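Local atomic coordinates of ribulose-bisphosphate carboxylase (Alicyclobacillus acidocaldarius subsp. acidocaldarius, PDB entry 4NAS), a protein that belongs to the ribulose-bisphosphate carboxylase large-chain family, pairing an N-terminal domain with a TIM-barrel catalytic domain, and carries bound calcium in this two-chain model. Residues T16-D21 against D73-I78; T90-L95 against G247-A252; D105-L110 against S277-I282; N242-G247 against P268-A273; I286-L291 against D317-H322. All coordinates share one frame; numbering follows the deposited sequence.

Interaction 1. Residues T16-D21 against D73-I78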
# COMPACT_ATOMS: atom_id res chain seq x y z
N THR B 16 -4.83 -17.63 6.11
CA THR B 16 -6.25 -17.90 6.28
C THR B 16 -7.02 -16.77 5.66
O THR B 16 -6.79 -15.60 6.01
CB THR B 16 -6.61 -17.95 7.77
OG1 THR B 16 -5.88 -18.98 8.41
CG2 THR B 16 -8.11 -18.20 7.96
N TYR B 17 -7.93 -17.11 4.74
CA TYR B 17 -8.80 -16.14 4.07
C TYR B 17 -10.24 -16.35 4.49
O TYR B 17 -10.67 -17.49 4.70
CB TYR B 17 -8.72 -16.28 2.54
CG TYR B 17 -7.31 -16.22 2.03
CD1 TYR B 17 -6.71 -14.99 1.73
CD2 TYR B 17 -6.57 -17.38 1.88
CE1 TYR B 17 -5.41 -14.94 1.29
CE2 TYR B 17 -5.26 -17.34 1.42
CZ TYR B 17 -4.69 -16.13 1.13
OH TYR B 17 -3.40 -16.08 0.67
N ARG B 18 -10.98 -15.26 4.64
CA ARG B 18 -12.43 -15.29 4.80
C ARG B 18 -13.01 -14.85 3.47
O ARG B 18 -12.67 -13.77 2.96
CB ARG B 18 -12.88 -14.28 5.87
CG ARG B 18 -14.42 -14.22 6.05
CD ARG B 18 -14.88 -12.86 6.59
NE ARG B 18 -16.32 -12.81 6.84
CZ ARG B 18 -17.24 -12.41 5.95
NH1 ARG B 18 -16.88 -12.03 4.73
NH2 ARG B 18 -18.52 -12.40 6.28
N LEU B 19 -13.92 -15.64 2.90
CA LEU B 19 -14.48 -15.32 1.59
C LEU B 19 -15.91 -15.81 1.44
O LEU B 19 -16.35 -16.71 2.17
CB LEU B 19 -13.61 -15.90 0.47
CG LEU B 19 -13.28 -17.40 0.52
CD1 LEU B 19 -14.35 -18.26 -0.13
CD2 LEU B 19 -11.93 -17.70 -0.11
N ARG B 20 -16.63 -15.21 0.49
CA ARG B 20 -17.99 -15.64 0.16
C ARG B 20 -17.99 -16.32 -1.21
O ARG B 20 -17.37 -15.83 -2.14
CB ARG B 20 -18.94 -14.44 0.17
CG ARG B 20 -20.36 -14.77 -0.25
CD ARG B 20 -21.27 -13.56 -0.10
NE ARG B 20 -22.63 -13.87 -0.51
CZ ARG B 20 -23.73 -13.45 0.12
NH1 ARG B 20 -23.63 -12.71 1.21
NH2 ARG B 20 -24.93 -13.79 -0.33
N ASP B 21 -18.68 -17.45 -1.33
CA ASP B 21 -18.76 -18.15 -2.61
C ASP B 21 -19.82 -19.23 -2.53
O ASP B 21 -20.58 -19.28 -1.56
CB ASP B 21 -17.41 -18.77 -2.97
CG ASP B 21 -17.17 -18.83 -4.47
OD1 ASP B 21 -18.13 -19.10 -5.23
OD2 ASP B 21 -16.02 -18.60 -4.89
N ASP B 73 -25.25 -18.86 -1.08
CA ASP B 73 -23.86 -18.50 -0.86
C ASP B 73 -23.38 -19.00 0.50
O ASP B 73 -24.15 -19.13 1.45
CB ASP B 73 -23.66 -16.98 -0.91
CG ASP B 73 -23.57 -16.45 -2.33
OD1 ASP B 73 -23.73 -17.23 -3.29
OD2 ASP B 73 -23.36 -15.23 -2.47
N VAL B 74 -22.08 -19.25 0.58
CA VAL B 74 -21.46 -19.65 1.83
C VAL B 74 -20.41 -18.60 2.24
O VAL B 74 -19.82 -17.93 1.39
CB VAL B 74 -20.82 -21.05 1.67
CG1 VAL B 74 -19.53 -20.99 0.87
CG2 VAL B 74 -20.56 -21.66 3.00
N VAL B 75 -20.21 -18.42 3.53
CA VAL B 75 -19.01 -17.72 3.98
C VAL B 75 -18.10 -18.78 4.55
O VAL B 75 -18.52 -19.60 5.37
CB VAL B 75 -19.29 -16.62 5.00
CG1 VAL B 75 -17.98 -16.09 5.59
CG2 VAL B 75 -20.05 -15.48 4.34
N ALA B 76 -16.86 -18.79 4.09
CA ALA B 76 -15.93 -19.83 4.49
C ALA B 76 -14.55 -19.28 4.78
O ALA B 76 -14.20 -18.17 4.35
CB ALA B 76 -15.86 -20.91 3.42
N GLU B 77 -13.79 -20.06 5.53
CA GLU B 77 -12.37 -19.81 5.69
C GLU B 77 -11.61 -20.88 4.94
O GLU B 77 -12.00 -22.05 4.94
CB GLU B 77 -11.96 -19.83 7.16
CG GLU B 77 -12.31 -18.54 7.90
CD GLU B 77 -11.81 -18.53 9.32
OE1 GLU B 77 -11.16 -19.51 9.73
OE2 GLU B 77 -12.07 -17.53 10.02
N ILE B 78 -10.54 -20.48 4.28
CA ILE B 78 -9.68 -21.42 3.58
C ILE B 78 -8.28 -21.13 4.07
O ILE B 78 -7.93 -19.96 4.24
CB ILE B 78 -9.76 -21.18 2.08
CG1 ILE B 78 -11.14 -21.57 1.56
CG2 ILE B 78 -8.69 -21.95 1.35
CD1 ILE B 78 -11.38 -21.16 0.14
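Arg20 and Asp73 cross at about a right angle at one end of this antiparallel strand pair. The arginine chain is extended, with CG anti to the backbone N (chi1 176°), and it presents the edge of its guanidinium to a single carboxylate oxygen. Arg20 NE bonds Asp73 OD2 at a modelled 2.5 Å, a length too short to take literally, and Arg20 NH2 adds a weak bond to the same oxygen. The two planar groups stand 81° apart; Arg20 NH2 also has a salt bridge to Asp71. On the same face, Arg18 leans diagonally away from its pair partner Glu77, toward Val75, whose CG1 lies 3.8 Å from Arg18 CZ, over one guanidinium face but shifted toward the rim. Near the other end Thr16 CG2 rests 3.8 Å from Glu77 OE1, an oxygen whose salt bridge goes to Arg64.

On the other face, which also carries Tyr17 and Asp21, the middle is apolar: Leu19 holds CG in the crowded position between N and carbonyl carbon (chi1 54°), and its CD2 meets Ile78 CD1 at 3.5 Å, again on the diagonal, while Ala76 sits directly across from Leu19. Three hydrogen-bonded pairs, Tyr17 with Ile78, Leu19 with Ala76 and Asp21 with Val74, join the backbones through six bonds; Leu19 N to Ala76 O, at 2.9 Å, is representative.

Strand 12-22 has strand 108-114 on its other edge, and strand 73-83 continues the sheet to strand 59-68. Helix 26-36 covers the face of Leu19, with Leu26 on Leu19, Val74 and Ala76, and Ala30 on Ile78.

Interaction 2. Residues T90-L95 against G247-A252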
# COMPACT_ATOMS: atom_id res chain seq x y z
N THR B 90 11.35 -10.32 1.19
CA THR B 90 10.80 -8.96 1.19
C THR B 90 9.30 -8.94 1.40
O THR B 90 8.59 -9.92 1.13
CB THR B 90 11.08 -8.24 -0.13
OG1 THR B 90 10.53 -9.01 -1.21
CG2 THR B 90 12.59 -8.03 -0.32
N PHE B 91 8.79 -7.81 1.87
CA PHE B 91 7.34 -7.67 2.01
C PHE B 91 6.65 -7.76 0.65
O PHE B 91 5.54 -8.32 0.55
CB PHE B 91 6.99 -6.36 2.70
CG PHE B 91 7.40 -6.32 4.13
CD1 PHE B 91 6.58 -6.83 5.11
CD2 PHE B 91 8.65 -5.81 4.48
CE1 PHE B 91 6.96 -6.80 6.44
CE2 PHE B 91 9.04 -5.77 5.81
CZ PHE B 91 8.20 -6.27 6.79
N ALA B 92 7.29 -7.24 -0.40
CA ALA B 92 6.71 -7.38 -1.74
C ALA B 92 6.44 -8.84 -2.11
O ALA B 92 5.37 -9.17 -2.62
CB ALA B 92 7.60 -6.74 -2.79
N SER B 93 7.42 -9.70 -1.88
CA SER B 93 7.27 -11.10 -2.28
C SER B 93 6.16 -11.73 -1.46
O SER B 93 5.32 -12.44 -1.99
CB SER B 93 8.56 -11.87 -2.05
OG SER B 93 8.80 -11.97 -0.66
N LEU B 94 6.15 -11.43 -0.17
CA LEU B 94 5.17 -11.95 0.74
C LEU B 94 3.74 -11.53 0.33
O LEU B 94 2.86 -12.37 0.15
CB LEU B 94 5.49 -11.50 2.16
CG LEU B 94 4.42 -11.90 3.18
CD1 LEU B 94 4.30 -13.45 3.22
CD2 LEU B 94 4.70 -11.31 4.58
N LEU B 95 3.53 -10.22 0.19
CA LEU B 95 2.20 -9.69 -0.13
C LEU B 95 1.67 -10.10 -1.51
O LEU B 95 0.48 -10.45 -1.69
CB LEU B 95 2.19 -8.15 0.06
CG LEU B 95 2.31 -7.81 1.55
CD1 LEU B 95 2.28 -6.29 1.86
CD2 LEU B 95 1.20 -8.50 2.34
N GLY B 247 5.40 2.16 2.12
CA GLY B 247 5.61 0.75 1.83
C GLY B 247 6.49 0.07 2.85
O GLY B 247 7.46 0.66 3.32
N TYR B 248 6.22 -1.20 3.17
CA TYR B 248 6.93 -1.84 4.27
C TYR B 248 8.41 -2.10 3.98
O TYR B 248 9.25 -2.05 4.90
CB TYR B 248 6.25 -3.15 4.73
CG TYR B 248 4.87 -2.99 5.33
CD1 TYR B 248 4.70 -2.78 6.70
CD2 TYR B 248 3.73 -3.09 4.54
CE1 TYR B 248 3.45 -2.64 7.26
CE2 TYR B 248 2.46 -2.95 5.10
CZ TYR B 248 2.33 -2.74 6.46
OH TYR B 248 1.07 -2.60 7.01
N ASP B 249 8.72 -2.41 2.73
CA ASP B 249 10.11 -2.66 2.35
C ASP B 249 10.95 -1.41 2.46
O ASP B 249 12.14 -1.52 2.77
CB ASP B 249 10.22 -3.22 0.93
CG ASP B 249 9.83 -4.68 0.87
OD1 ASP B 249 10.30 -5.46 1.73
OD2 ASP B 249 9.03 -5.03 -0.02
N VAL B 250 10.35 -0.26 2.16
CA VAL B 250 11.02 1.02 2.32
C VAL B 250 11.44 1.20 3.77
O VAL B 250 12.61 1.49 4.05
CB VAL B 250 10.12 2.22 1.93
CG1 VAL B 250 10.66 3.50 2.55
CG2 VAL B 250 10.05 2.40 0.44
N VAL B 251 10.47 1.04 4.68
CA VAL B 251 10.74 1.13 6.11
C VAL B 251 11.71 0.06 6.62
O VAL B 251 12.53 0.34 7.50
CB VAL B 251 9.40 1.11 6.93
CG1 VAL B 251 9.67 1.25 8.43
CG2 VAL B 251 8.51 2.25 6.45
N ALA B 252 11.65 -1.14 6.04
CA ALA B 252 12.57 -2.22 6.42
C ALA B 252 14.04 -1.84 6.26
O ALA B 252 14.87 -2.16 7.12
CB ALA B 252 12.28 -3.51 5.62
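Phe91 meets helix 248-252 with most of its side chain, beginning at CB, which lies 3.6 Å from Asp249 OD1. CG is anti to the carbonyl carbon (chi1 -68°), and there the ring begins to slide over Tyr248: CG is 3.4 Å from Tyr248 CB, which sits over one ring face in a CH-pi contact, displaced toward the rim. Both ortho carbons lie near Tyr248 CB, and CD2 also comes within 3.2 Å of Asp249 OD1. Further out, CE2 touches Ala252 CB at 4.0 Å, in the plane of the ring, and beyond the two segments the ring also meets Phe123 and Leu294.

Here helix 91-99 of the N-terminal domain abuts helix 248-256 of the TIM-barrel domain; the two short helical segments run roughly antiparallel (151°). Thr90 is the N-cap of the first helix, its OG1 accepting from Ser93 N and also hydrogen-bonded to Asn88 OD1. Asp249 comes across to bind the next two N-H groups with its two syn sides: Phe91 N to Asp249 OD1 at 2.8 Å and Ala92 N to Asp249 OD2 at 2.8 Å. The helix N-terminus would probably favour the charged form of this buried carboxylate. Tyr246 of the second subunit packs on Ala92.

Interaction 3. Residues D105-L110 against S277-I282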
# COMPACT_ATOMS: atom_id res chain seq x y z
N ASP B 105 -10.18 -10.87 -6.04
CA ASP B 105 -11.10 -11.95 -6.41
C ASP B 105 -12.42 -11.85 -5.66
O ASP B 105 -12.83 -12.81 -5.00
CB ASP B 105 -10.47 -13.33 -6.19
CG ASP B 105 -9.34 -13.63 -7.18
OD1 ASP B 105 -9.19 -12.85 -8.15
OD2 ASP B 105 -8.61 -14.63 -6.99
N GLY B 106 -13.06 -10.70 -5.77
CA GLY B 106 -14.34 -10.43 -5.12
C GLY B 106 -14.30 -10.30 -3.61
O GLY B 106 -13.38 -9.72 -3.03
N GLU B 107 -15.32 -10.84 -2.95
CA GLU B 107 -15.38 -10.74 -1.49
C GLU B 107 -14.43 -11.72 -0.80
O GLU B 107 -14.77 -12.88 -0.61
CB GLU B 107 -16.81 -10.97 -0.99
CG GLU B 107 -16.94 -10.80 0.51
CD GLU B 107 -18.38 -10.78 0.95
OE1 GLU B 107 -19.26 -10.59 0.09
OE2 GLU B 107 -18.62 -10.96 2.17
N ILE B 108 -13.24 -11.25 -0.44
CA ILE B 108 -12.25 -12.11 0.19
C ILE B 108 -11.36 -11.21 1.05
O ILE B 108 -11.12 -10.08 0.68
CB ILE B 108 -11.36 -12.84 -0.86
CG1 ILE B 108 -10.40 -13.80 -0.18
CG2 ILE B 108 -10.60 -11.83 -1.79
CD1 ILE B 108 -9.81 -14.82 -1.16
N ARG B 109 -10.90 -11.72 2.19
CA ARG B 109 -10.12 -10.92 3.13
C ARG B 109 -9.07 -11.76 3.80
O ARG B 109 -9.36 -12.87 4.29
CB ARG B 109 -11.08 -10.31 4.17
CG ARG B 109 -10.46 -9.45 5.25
CD ARG B 109 -11.58 -8.96 6.21
NE ARG B 109 -11.28 -7.66 6.80
CZ ARG B 109 -10.89 -7.47 8.05
NH1 ARG B 109 -10.75 -8.50 8.88
NH2 ARG B 109 -10.64 -6.24 8.48
N LEU B 110 -7.84 -11.25 3.86
CA LEU B 110 -6.75 -11.95 4.55
C LEU B 110 -6.82 -11.74 6.06
O LEU B 110 -6.70 -10.59 6.55
CB LEU B 110 -5.40 -11.49 3.98
CG LEU B 110 -4.14 -12.06 4.64
CD1 LEU B 110 -4.05 -13.58 4.43
CD2 LEU B 110 -2.93 -11.36 4.02
N SER B 277 -13.07 -2.32 6.05
CA SER B 277 -14.21 -3.14 5.70
C SER B 277 -14.16 -4.47 6.46
O SER B 277 -13.10 -5.06 6.63
CB SER B 277 -14.20 -3.42 4.20
OG SER B 277 -14.78 -4.68 3.93
N PRO B 278 -15.33 -4.96 6.90
CA PRO B 278 -15.33 -6.26 7.56
C PRO B 278 -15.17 -7.45 6.60
O PRO B 278 -14.87 -8.53 7.07
CB PRO B 278 -16.71 -6.31 8.24
CG PRO B 278 -17.55 -5.38 7.47
CD PRO B 278 -16.62 -4.27 7.02
N ASN B 279 -15.33 -7.24 5.30
CA ASN B 279 -15.41 -8.35 4.34
C ASN B 279 -14.36 -8.33 3.23
O ASN B 279 -14.27 -9.27 2.44
CB ASN B 279 -16.79 -8.39 3.69
CG ASN B 279 -17.91 -8.53 4.70
OD1 ASN B 279 -17.79 -9.25 5.69
ND2 ASN B 279 -19.00 -7.83 4.45
N TYR B 280 -13.59 -7.25 3.17
CA TYR B 280 -12.53 -7.12 2.16
C TYR B 280 -11.23 -6.70 2.84
O TYR B 280 -11.24 -6.27 4.00
CB TYR B 280 -12.93 -6.07 1.11
CG TYR B 280 -14.15 -6.44 0.27
CD1 TYR B 280 -15.43 -6.23 0.75
CD2 TYR B 280 -14.00 -6.97 -1.00
CE1 TYR B 280 -16.54 -6.54 -0.02
CE2 TYR B 280 -15.11 -7.30 -1.78
CZ TYR B 280 -16.38 -7.08 -1.28
OH TYR B 280 -17.48 -7.39 -2.03
N GLY B 281 -10.12 -6.81 2.11
CA GLY B 281 -8.83 -6.31 2.58
C GLY B 281 -8.01 -7.23 3.46
O GLY B 281 -8.06 -8.45 3.34
N ILE B 282 -7.24 -6.63 4.37
CA ILE B 282 -6.35 -7.34 5.26
C ILE B 282 -6.66 -6.92 6.69
O ILE B 282 -6.82 -5.73 6.94
CB ILE B 282 -4.89 -6.94 4.98
CG1 ILE B 282 -4.53 -7.17 3.51
CG2 ILE B 282 -3.93 -7.70 5.86
CD1 ILE B 282 -3.17 -6.66 3.15
O HOH W 1 -9.94 -7.83 -0.76
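Arg109 NE is held by two backbone carbonyls of the 277-282 loop: it donates to Tyr280 O at 3.1 Å and, more weakly, to Ser277 O at 3.2 Å. Tyr280 O lies close to the guanidinium plane, whereas NE stands well above the carbonyl plane of Tyr280, 46° out of it. The chain reaches this point by running extended, with CG anti to the backbone N (chi1 180°), and its far nitrogens go on to a salt bridge with Glu111 and a bond to Tyr275 O. The loop adds a short, weakly bonded parallel strand, about 281-282, from the TIM-barrel domain to the edge of the N-terminal domain's sheet, beside strand 108-114. Leu110 N to Gly281 O, 2.9 Å and nearly along the C=O axis, makes the sound backbone bond of that join. Next to it, water 1 accepts from Gly281 N and lies 2.9 Å from Ile108 O, spanning a gap where the strands do not bond directly.

Ser277 OG shapes the loop itself, accepting from Asn279 N and Tyr280 N as an ST turn and ST motif. Tyr280 of the second subunit packs against Ser277 and Pro278, so the join lies at the subunit interface. Tyr280 of this chain turns its ring to the 106-107 backbone: Glu107 CG sits over one face, offset toward the rim, and Tyr280 CE2 is 3.2 Å from Gly106 O.

Interaction 4. Residues N242-G247 against P268-A273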
# COMPACT_ATOMS: atom_id res chain seq x y z
N ASN B 242 5.14 7.39 8.12
CA ASN B 242 3.90 6.89 7.52
C ASN B 242 4.15 5.59 6.74
O ASN B 242 4.27 5.57 5.51
CB ASN B 242 3.32 7.95 6.61
CG ASN B 242 2.85 9.17 7.39
OD1 ASN B 242 2.01 9.06 8.29
ND2 ASN B 242 3.42 10.33 7.07
N VAL B 243 4.22 4.52 7.49
CA VAL B 243 4.72 3.25 6.93
C VAL B 243 3.94 2.75 5.72
O VAL B 243 4.52 2.36 4.68
CB VAL B 243 4.73 2.18 8.02
CG1 VAL B 243 5.32 0.89 7.46
CG2 VAL B 243 5.55 2.68 9.20
N VAL B 244 2.62 2.73 5.85
CA VAL B 244 1.79 2.20 4.77
C VAL B 244 1.86 3.09 3.51
O VAL B 244 1.80 2.59 2.38
CB VAL B 244 0.30 1.98 5.23
CG1 VAL B 244 -0.60 1.47 4.06
CG2 VAL B 244 0.26 0.99 6.40
N ALA B 245 1.99 4.40 3.69
CA ALA B 245 2.10 5.28 2.53
C ALA B 245 3.39 4.99 1.76
O ALA B 245 3.43 5.00 0.51
CB ALA B 245 2.04 6.74 2.95
N TYR B 246 4.45 4.71 2.50
CA TYR B 246 5.75 4.55 1.86
C TYR B 246 5.97 3.11 1.39
O TYR B 246 6.64 2.88 0.38
CB TYR B 246 6.87 4.95 2.80
CG TYR B 246 7.27 6.40 2.66
CD1 TYR B 246 7.85 6.87 1.49
CD2 TYR B 246 7.08 7.29 3.72
CE1 TYR B 246 8.23 8.19 1.37
CE2 TYR B 246 7.47 8.63 3.59
CZ TYR B 246 8.04 9.07 2.42
OH TYR B 246 8.45 10.37 2.28
N GLY B 247 5.40 2.16 2.12
CA GLY B 247 5.61 0.75 1.83
C GLY B 247 6.49 0.07 2.85
O GLY B 247 7.46 0.66 3.32
N PRO B 268 -0.13 5.03 11.61
CA PRO B 268 -0.99 4.18 10.77
C PRO B 268 -1.67 4.84 9.58
O PRO B 268 -2.58 4.21 9.04
CB PRO B 268 -2.09 3.73 11.75
CG PRO B 268 -2.17 4.82 12.71
CD PRO B 268 -0.75 5.31 12.91
N ALA B 269 -1.32 6.07 9.22
CA ALA B 269 -1.95 6.76 8.10
C ALA B 269 -2.13 5.84 6.90
O ALA B 269 -1.20 5.11 6.54
CB ALA B 269 -1.15 7.99 7.70
N VAL B 270 -3.34 5.86 6.33
CA VAL B 270 -3.72 5.09 5.13
C VAL B 270 -4.15 3.64 5.41
O VAL B 270 -4.83 3.03 4.60
CB VAL B 270 -2.63 5.15 3.99
CG1 VAL B 270 -3.15 4.47 2.71
CG2 VAL B 270 -2.25 6.61 3.68
N SER B 271 -3.79 3.11 6.57
CA SER B 271 -4.01 1.69 6.87
C SER B 271 -5.48 1.32 6.85
O SER B 271 -5.84 0.21 6.47
CB SER B 271 -3.44 1.33 8.23
OG SER B 271 -4.00 2.17 9.24
N GLY B 272 -6.33 2.25 7.28
CA GLY B 272 -7.76 2.01 7.27
C GLY B 272 -8.32 1.69 5.90
O GLY B 272 -9.40 1.12 5.78
N ALA B 273 -7.61 2.08 4.84
CA ALA B 273 -8.07 1.74 3.50
C ALA B 273 -7.91 0.25 3.24
O ALA B 273 -8.51 -0.26 2.31
CB ALA B 273 -7.30 2.55 2.43
O HOH W 2 1.18 4.95 7.60
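Val244 points its branched side chain at the 268-271 turn and touches three successive residues there. CG1 is anti to the backbone N (chi1 178°) and meets Val270 CG1 at 4.2 Å, the two side chains set obliquely to each other. The other branch, CG2, lies beside the backbone N and comes to 4.1 Å from Ser271 CB. Between the branches and the main chain, Val244 CB is 3.7 Å from Ala269 O. Ala245 adds a looser contact through its methyl to Val270 CG2.

The two segments sit at the C-terminal ends of neighbouring parallel strands of the TIM barrel, 238-242 and 264-267, one as a short helix, the other as a turn; this is the end where barrels of this kind carry their active sites. Asn242 in fact packs on Glu179, a ligand of the bound calcium. The second segment makes a type II turn from Pro268 to Ser271, with Val270 at its third position at positive phi (85°), unusual for a beta-branched residue. Ser271 places OG between N and the carbonyl carbon (chi1 56°), from where it turns back to donate to Pro268 O; the modelled length is doubtfully short, but Ser271 N bonds the same oxygen at 3.0 Å.

No direct hydrogen bond crosses the contact. Water 2 takes the N-H of Val244 at 3.2 Å and donates to Ala269 O at 2.6 Å. Asn242 sits at the N-cap position of helix 243-246 without capping it; its buried OD1, with no polar partner in the model, rests 3.4 Å from Ala269 CB.

Interaction 5. Residues I286-L291 against D317-H322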
# COMPACT_ATOMS: atom_id res chain seq x y z
N ILE B 286 -2.77 -7.49 11.32
CA ILE B 286 -1.68 -7.84 10.44
C ILE B 286 -1.03 -6.53 9.98
O ILE B 286 0.17 -6.35 10.09
CB ILE B 286 -2.17 -8.67 9.22
CG1 ILE B 286 -2.70 -10.04 9.68
CG2 ILE B 286 -1.05 -8.82 8.13
CD1 ILE B 286 -3.43 -10.81 8.55
N VAL B 287 -1.87 -5.61 9.52
CA VAL B 287 -1.40 -4.34 8.94
C VAL B 287 -0.66 -3.47 9.97
O VAL B 287 0.42 -2.93 9.70
CB VAL B 287 -2.58 -3.54 8.36
CG1 VAL B 287 -2.12 -2.18 7.83
CG2 VAL B 287 -3.29 -4.33 7.24
N LEU B 288 -1.25 -3.35 11.15
CA LEU B 288 -0.69 -2.48 12.20
C LEU B 288 0.10 -3.22 13.25
O LEU B 288 0.70 -2.60 14.13
CB LEU B 288 -1.83 -1.69 12.88
CG LEU B 288 -2.60 -0.80 11.91
CD1 LEU B 288 -3.79 -0.13 12.60
CD2 LEU B 288 -1.67 0.25 11.31
N GLY B 289 0.15 -4.55 13.18
CA GLY B 289 0.79 -5.27 14.26
C GLY B 289 1.93 -6.14 13.81
O GLY B 289 3.12 -5.82 13.99
N GLN B 290 1.56 -7.25 13.20
CA GLN B 290 2.50 -8.24 12.69
C GLN B 290 3.51 -7.63 11.72
O GLN B 290 4.71 -7.77 11.90
CB GLN B 290 1.72 -9.36 11.99
CG GLN B 290 2.56 -10.58 11.59
CD GLN B 290 1.68 -11.75 11.17
OE1 GLN B 290 0.59 -11.55 10.63
NE2 GLN B 290 2.15 -12.97 11.40
N LEU B 291 3.02 -6.99 10.68
CA LEU B 291 3.87 -6.40 9.65
C LEU B 291 4.74 -5.23 10.17
O LEU B 291 5.89 -5.07 9.74
CB LEU B 291 3.00 -5.89 8.50
CG LEU B 291 2.25 -6.98 7.74
CD1 LEU B 291 1.64 -6.43 6.46
CD2 LEU B 291 3.18 -8.11 7.43
N ASP B 317 -6.69 -7.12 20.50
CA ASP B 317 -5.92 -8.11 21.26
C ASP B 317 -4.87 -8.80 20.40
O ASP B 317 -3.73 -8.98 20.85
CB ASP B 317 -6.84 -9.19 21.85
CG ASP B 317 -7.76 -8.66 22.93
OD1 ASP B 317 -7.51 -7.55 23.47
OD2 ASP B 317 -8.73 -9.37 23.24
N ARG B 318 -5.23 -9.20 19.19
CA ARG B 318 -4.28 -9.87 18.29
C ARG B 318 -3.12 -8.95 17.91
O ARG B 318 -1.97 -9.40 17.74
CB ARG B 318 -4.98 -10.32 17.01
CG ARG B 318 -5.91 -11.50 17.23
CD ARG B 318 -6.60 -11.91 15.89
NE ARG B 318 -7.54 -13.01 16.12
CZ ARG B 318 -8.58 -13.29 15.34
NH1 ARG B 318 -8.84 -12.57 14.26
NH2 ARG B 318 -9.38 -14.30 15.65
N LEU B 319 -3.46 -7.68 17.74
CA LEU B 319 -2.49 -6.63 17.45
C LEU B 319 -1.46 -6.58 18.55
O LEU B 319 -0.26 -6.67 18.27
CB LEU B 319 -3.18 -5.27 17.22
CG LEU B 319 -2.32 -4.19 16.53
CD1 LEU B 319 -3.16 -3.12 15.88
CD2 LEU B 319 -1.29 -3.56 17.48
N LEU B 320 -1.91 -6.42 19.80
CA LEU B 320 -0.99 -6.33 20.93
C LEU B 320 -0.10 -7.58 21.03
O LEU B 320 1.11 -7.48 21.25
CB LEU B 320 -1.73 -6.10 22.25
CG LEU B 320 -0.78 -5.82 23.44
CD1 LEU B 320 -0.00 -4.53 23.22
CD2 LEU B 320 -1.53 -5.77 24.77
N GLN B 321 -0.71 -8.74 20.88
CA GLN B 321 0.04 -9.97 20.93
C GLN B 321 1.10 -10.01 19.80
O GLN B 321 2.19 -10.56 19.98
CB GLN B 321 -0.91 -11.17 20.87
CG GLN B 321 -0.24 -12.50 21.18
CD GLN B 321 0.30 -12.58 22.60
OE1 GLN B 321 -0.07 -11.79 23.48
NE2 GLN B 321 1.19 -13.53 22.84
N HIS B 322 0.80 -9.42 18.65
CA HIS B 322 1.81 -9.36 17.59
C HIS B 322 3.01 -8.51 18.02
O HIS B 322 4.16 -8.86 17.78
CB HIS B 322 1.25 -8.80 16.28
CG HIS B 322 0.42 -9.76 15.50
ND1 HIS B 322 0.84 -11.04 15.20
CD2 HIS B 322 -0.80 -9.62 14.93
CE1 HIS B 322 -0.10 -11.66 14.51
NE2 HIS B 322 -1.10 -10.81 14.32
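Leu288 is the first residue along 286-291 to touch the neighbouring helix, its CB lying 3.6 Å from Leu319 CD1. Leu319 has CG anti to the backbone N (chi1 -163°), and both its methyls come up against residue 288: CD1 lies on the side chain and CD2 near the carbonyl oxygen.

At Gly289 the helices come close. With no side chain in the way, Gly289 CA sits 4.8 Å from Leu319 CA, and Leu319 CG covers it at 4.0 Å. His322 CB closes in from the next turn, 3.7 Å from Gly289 C. The short axes run in nearly the same direction, 25° apart, as befits consecutive outer helices of a TIM barrel: helix 284-295 leads into strand 299-303, which leads into helix 313-324, and Phe302 of that strand packs on both Leu288 and Leu319.

Gln290 then packs across the His322 ring. Its CB is poised over the ring centre, 3.7 Å from the centroid, in a CH-pi contact almost along the ring normal. From there the chain extends, its amide nearly parallel to the ring (19°) but displaced toward the CE1 side, with CD 3.8 Å from His322 CE1. Both groups have polar partners outside: Gln290 NE2 bonds Leu113 O, and His322 NE2 bonds Asp285 OD2, which probably helps fix the rotation of the imidazole.

The N-H of Leu291 reaches back five residues to Ile286 O at 3.0 Å, forming a wider pi-type turn that includes Gly289 and Gln290 at the interface.

How the interactions relate
Interactions 1 and 3 share one sheet: strand 12-22 borders 108-114, and Arg18 and Arg20 backbone bonds run straight from one contact to the other. Both are only partly buried, rich in backbone bonds and arginines. Interactions 2, 4 and 5 are buried and depend mostly on side-chain packing; of these only interaction 2 has direct hydrogen bonds across it, to a helix N-terminus, whereas interaction 4 uses a water and interaction 5 none. Interactions 2 and 3 tie the N-terminal domain to the barrel, while 4 and 5 lie within the barrel. Tyr248 of interaction 2 bonds Val287 O of 286-291, and Leu288 packs on Pro268 of interaction 4. Interactions 2, 3 and 4 also touch the second subunit.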